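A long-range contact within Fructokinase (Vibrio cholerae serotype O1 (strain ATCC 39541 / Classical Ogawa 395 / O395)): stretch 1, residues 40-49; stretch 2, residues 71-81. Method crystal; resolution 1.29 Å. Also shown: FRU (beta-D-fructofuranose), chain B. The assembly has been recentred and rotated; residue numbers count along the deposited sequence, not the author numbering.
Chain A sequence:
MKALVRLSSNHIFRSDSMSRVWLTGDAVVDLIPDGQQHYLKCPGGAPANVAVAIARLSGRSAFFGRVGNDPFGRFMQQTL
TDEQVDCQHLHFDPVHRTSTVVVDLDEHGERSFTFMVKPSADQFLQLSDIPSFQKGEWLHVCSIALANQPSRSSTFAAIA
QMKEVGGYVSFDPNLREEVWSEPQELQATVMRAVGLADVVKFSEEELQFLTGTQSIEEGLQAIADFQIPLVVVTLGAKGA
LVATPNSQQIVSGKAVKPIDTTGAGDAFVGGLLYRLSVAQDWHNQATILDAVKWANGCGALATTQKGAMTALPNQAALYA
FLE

Stretch 1 40-49: LKCPGGAPAN
Stretch 2 71-81: PFGRFMQQTLT

No hydrogen bond crosses between these stretches; the most distinctive polar element is a lysine laid over a phenylalanine. K41 CE lies 3.5 Å from the centroid of the F75 ring, 14° off its normal, a CH-pi contact, and K41 NZ lies 4.2 Å from the same centroid, 26° off the normal, a cation-pi contact. The K41 rotamer (t, t, p, t) carries the chain across the ring; F75 presents that face with chi1 t and chi2 70°. A water bridges weakly from K41 NZ to P71 O, each of these atoms 3.4 Å from the water oxygen.

The frame is strand 40-44 (extended; G44 at phi/psi -161/-159), then G45 at the N-cap (100/118) and a helix from A46, against helix 71-81, with phi near -65° and psi near -40°. Strand and helix axes approach to 9.1 Å, their N-to-C directions 62° apart. Register is set by two CA pairs: P43 CA lies 6.4 Å from M76 CA, and A48 CA lies 7.7 Å from L80 CA.

K41 and P43 point toward the helix, whereas C42 between them points away, the alternation expected of a strand. P43, its ring C-gamma endo, puts CD 3.9 Å from F75 CZ, CB 3.6 Å from M76 SD and CB 3.8 Å from T79 CG2. T79 (m) turns CG2 to P43 CB, while its OG1 donates to F75 O (2.9 Å). M76 starts sideways, but its m, m, m rotamer brings CE to 3.3 Å from G44 O and 4.4 Å from A48 CB. L80 (m, t) places CD2 4.4 Å from A48 CB, closing a packing that buries 393 Å² in all.

Glycine suits both G44, at the end of the strand, and G45, at the N-cap: a CB on G44 would clash with fructose O4, and one on G45 would jam against the preceding carbonyl. G45 N and A46 N donate to fructose O4 and O1, each 3.0 Å.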

# COMPACT_ATOMS: atom_id res chain seq x y z
N LEU A 40 -0.24 -11.76 -6.44
CA LEU A 40 -0.57 -12.65 -5.34
C LEU A 40 -0.53 -11.84 -4.07
O LEU A 40 0.38 -11.03 -3.88
CB LEU A 40 0.46 -13.75 -5.23
CG LEU A 40 0.34 -14.91 -6.20
CD1 LEU A 40 1.63 -15.71 -6.20
CD2 LEU A 40 -0.85 -15.78 -5.83
N LYS A 41 -1.49 -12.08 -3.19
CA LYS A 41 -1.51 -11.48 -1.87
C LYS A 41 -0.80 -12.46 -0.94
O LYS A 41 -1.39 -13.43 -0.48
CB LYS A 41 -2.95 -11.28 -1.40
CG LYS A 41 -3.06 -10.65 -0.04
CD LYS A 41 -4.48 -10.58 0.46
CE LYS A 41 -4.92 -11.86 1.09
NZ LYS A 41 -6.36 -11.76 1.43
N CYS A 42 0.48 -12.23 -0.67
CA CYS A 42 1.29 -13.19 0.08
C CYS A 42 1.64 -12.66 1.48
O CYS A 42 2.09 -11.51 1.64
CB CYS A 42 2.60 -13.46 -0.65
SG CYS A 42 2.36 -14.35 -2.19
N PRO A 43 1.42 -13.48 2.50
CA PRO A 43 1.87 -13.05 3.83
C PRO A 43 3.37 -13.01 3.87
O PRO A 43 4.06 -13.87 3.30
CB PRO A 43 1.32 -14.14 4.74
CG PRO A 43 1.23 -15.37 3.85
CD PRO A 43 0.88 -14.86 2.49
N GLY A 44 3.91 -12.03 4.57
CA GLY A 44 5.34 -11.84 4.61
C GLY A 44 5.73 -10.98 5.79
O GLY A 44 5.01 -10.86 6.79
N GLY A 45 6.92 -10.41 5.67
CA GLY A 45 7.53 -9.64 6.74
C GLY A 45 8.54 -10.53 7.45
O GLY A 45 8.18 -11.54 8.03
N ALA A 46 9.81 -10.15 7.42
CA ALA A 46 10.87 -11.07 7.83
C ALA A 46 10.65 -11.73 9.18
O ALA A 46 10.74 -12.95 9.28
CB ALA A 46 12.24 -10.40 7.77
N PRO A 47 10.35 -10.97 10.25
CA PRO A 47 10.18 -11.69 11.52
C PRO A 47 8.95 -12.61 11.53
O PRO A 47 8.95 -13.64 12.20
CB PRO A 47 10.06 -10.57 12.55
CG PRO A 47 9.70 -9.38 11.80
CD PRO A 47 10.29 -9.51 10.43
N ALA A 48 7.90 -12.24 10.79
CA ALA A 48 6.74 -13.13 10.67
C ALA A 48 7.11 -14.40 9.92
O ALA A 48 6.71 -15.51 10.29
CB ALA A 48 5.60 -12.40 9.97
N ASN A 49 7.92 -14.24 8.87
CA ASN A 49 8.41 -15.37 8.10
C ASN A 49 9.20 -16.31 8.98
O ASN A 49 9.03 -17.53 8.93
CB ASN A 49 9.31 -14.88 6.96
CG ASN A 49 8.57 -14.03 5.94
OD1 ASN A 49 7.36 -14.12 5.78
ND2 ASN A 49 9.33 -13.21 5.23
N PRO A 71 -7.62 -4.70 6.58
CA PRO A 71 -7.73 -6.09 6.14
C PRO A 71 -6.38 -6.79 6.09
O PRO A 71 -6.31 -7.97 6.38
CB PRO A 71 -8.37 -5.96 4.75
CG PRO A 71 -9.20 -4.74 4.85
CD PRO A 71 -8.38 -3.78 5.70
N PHE A 72 -5.32 -6.07 5.74
CA PHE A 72 -4.02 -6.71 5.64
C PHE A 72 -3.51 -7.12 7.03
O PHE A 72 -2.91 -8.19 7.20
CB PHE A 72 -3.01 -5.81 4.94
CG PHE A 72 -3.17 -5.75 3.44
CD1 PHE A 72 -4.18 -6.44 2.79
CD2 PHE A 72 -2.29 -5.00 2.69
CE1 PHE A 72 -4.30 -6.37 1.41
CE2 PHE A 72 -2.41 -4.93 1.32
CZ PHE A 72 -3.42 -5.61 0.68
N GLY A 73 -3.76 -6.28 8.03
CA GLY A 73 -3.35 -6.61 9.38
C GLY A 73 -4.10 -7.80 9.90
O GLY A 73 -3.52 -8.67 10.56
N ARG A 74 -5.40 -7.85 9.61
CA ARG A 74 -6.21 -8.98 10.04
C ARG A 74 -5.79 -10.24 9.29
O ARG A 74 -5.81 -11.33 9.86
CB ARG A 74 -7.69 -8.69 9.84
CG ARG A 74 -8.21 -7.67 10.83
CD ARG A 74 -9.71 -7.52 10.76
NE ARG A 74 -10.11 -6.70 9.63
CZ ARG A 74 -10.12 -5.37 9.63
NH1 ARG A 74 -9.74 -4.69 10.71
NH2 ARG A 74 -10.50 -4.71 8.54
N PHE A 75 -5.39 -10.10 8.03
CA PHE A 75 -4.89 -11.22 7.26
C PHE A 75 -3.60 -11.76 7.87
O PHE A 75 -3.39 -12.96 7.92
CB PHE A 75 -4.66 -10.78 5.82
CG PHE A 75 -3.97 -11.80 4.95
CD1 PHE A 75 -4.61 -12.96 4.57
CD2 PHE A 75 -2.69 -11.57 4.49
CE1 PHE A 75 -3.98 -13.87 3.75
CE2 PHE A 75 -2.06 -12.47 3.66
CZ PHE A 75 -2.70 -13.62 3.30
N MET A 76 -2.74 -10.88 8.36
CA MET A 76 -1.51 -11.34 9.00
C MET A 76 -1.78 -12.01 10.35
O MET A 76 -1.16 -13.02 10.69
CB MET A 76 -0.46 -10.22 9.12
CG MET A 76 0.07 -9.79 7.75
SD MET A 76 0.62 -11.15 6.70
CE MET A 76 1.95 -11.81 7.66
N GLN A 77 -2.72 -11.46 11.12
CA GLN A 77 -3.15 -12.14 12.34
C GLN A 77 -3.67 -13.53 12.02
O GLN A 77 -3.33 -14.51 12.70
CB GLN A 77 -4.24 -11.34 13.05
CG GLN A 77 -4.77 -11.99 14.32
CD GLN A 77 -5.96 -11.24 14.90
OE1 GLN A 77 -6.86 -10.82 14.17
NE2 GLN A 77 -5.96 -11.06 16.22
N GLN A 78 -4.51 -13.63 11.00
CA GLN A 78 -5.09 -14.92 10.61
C GLN A 78 -3.99 -15.89 10.20
O GLN A 78 -4.03 -17.08 10.52
CB GLN A 78 -6.07 -14.74 9.44
CG GLN A 78 -6.83 -16.02 9.09
CD GLN A 78 -7.66 -16.51 10.25
OE1 GLN A 78 -8.52 -15.79 10.75
NE2 GLN A 78 -7.40 -17.73 10.69
N THR A 79 -3.01 -15.38 9.46
CA THR A 79 -1.92 -16.21 8.98
C THR A 79 -1.13 -16.78 10.16
O THR A 79 -0.87 -17.98 10.23
CB THR A 79 -0.98 -15.42 8.05
OG1 THR A 79 -1.68 -15.01 6.86
CG2 THR A 79 0.24 -16.25 7.65
N LEU A 80 -0.74 -15.92 11.10
CA LEU A 80 0.00 -16.40 12.26
C LEU A 80 -0.82 -17.41 13.06
O LEU A 80 -0.30 -18.43 13.53
CB LEU A 80 0.45 -15.24 13.15
CG LEU A 80 1.46 -14.31 12.49
CD1 LEU A 80 1.86 -13.26 13.48
CD2 LEU A 80 2.68 -15.02 11.96
N THR A 81 -2.12 -17.15 13.21
CA THR A 81 -3.02 -18.07 13.89
C THR A 81 -3.03 -19.42 13.19
O THR A 81 -2.84 -20.47 13.82
CB THR A 81 -4.45 -17.51 13.92
OG1 THR A 81 -4.49 -16.34 14.75
CG2 THR A 81 -5.43 -18.54 14.46
C1 FRU B . 10.51 -6.83 4.93
C2 FRU B . 10.57 -7.80 3.76
C3 FRU B . 9.27 -8.44 3.33
C4 FRU B . 9.64 -9.84 2.95
C5 FRU B . 10.82 -10.08 3.82
C6 FRU B . 11.85 -11.00 3.21
O1 FRU B . 10.18 -7.48 6.11
O2 FRU B . 11.10 -7.09 2.68
O3 FRU B . 8.71 -7.66 2.31
O4 FRU B . 8.65 -10.78 3.23
O5 FRU B . 11.42 -8.83 4.12
O6 FRU B . 12.96 -11.17 4.06
O HOH W 1 -7.35 -9.09 3.35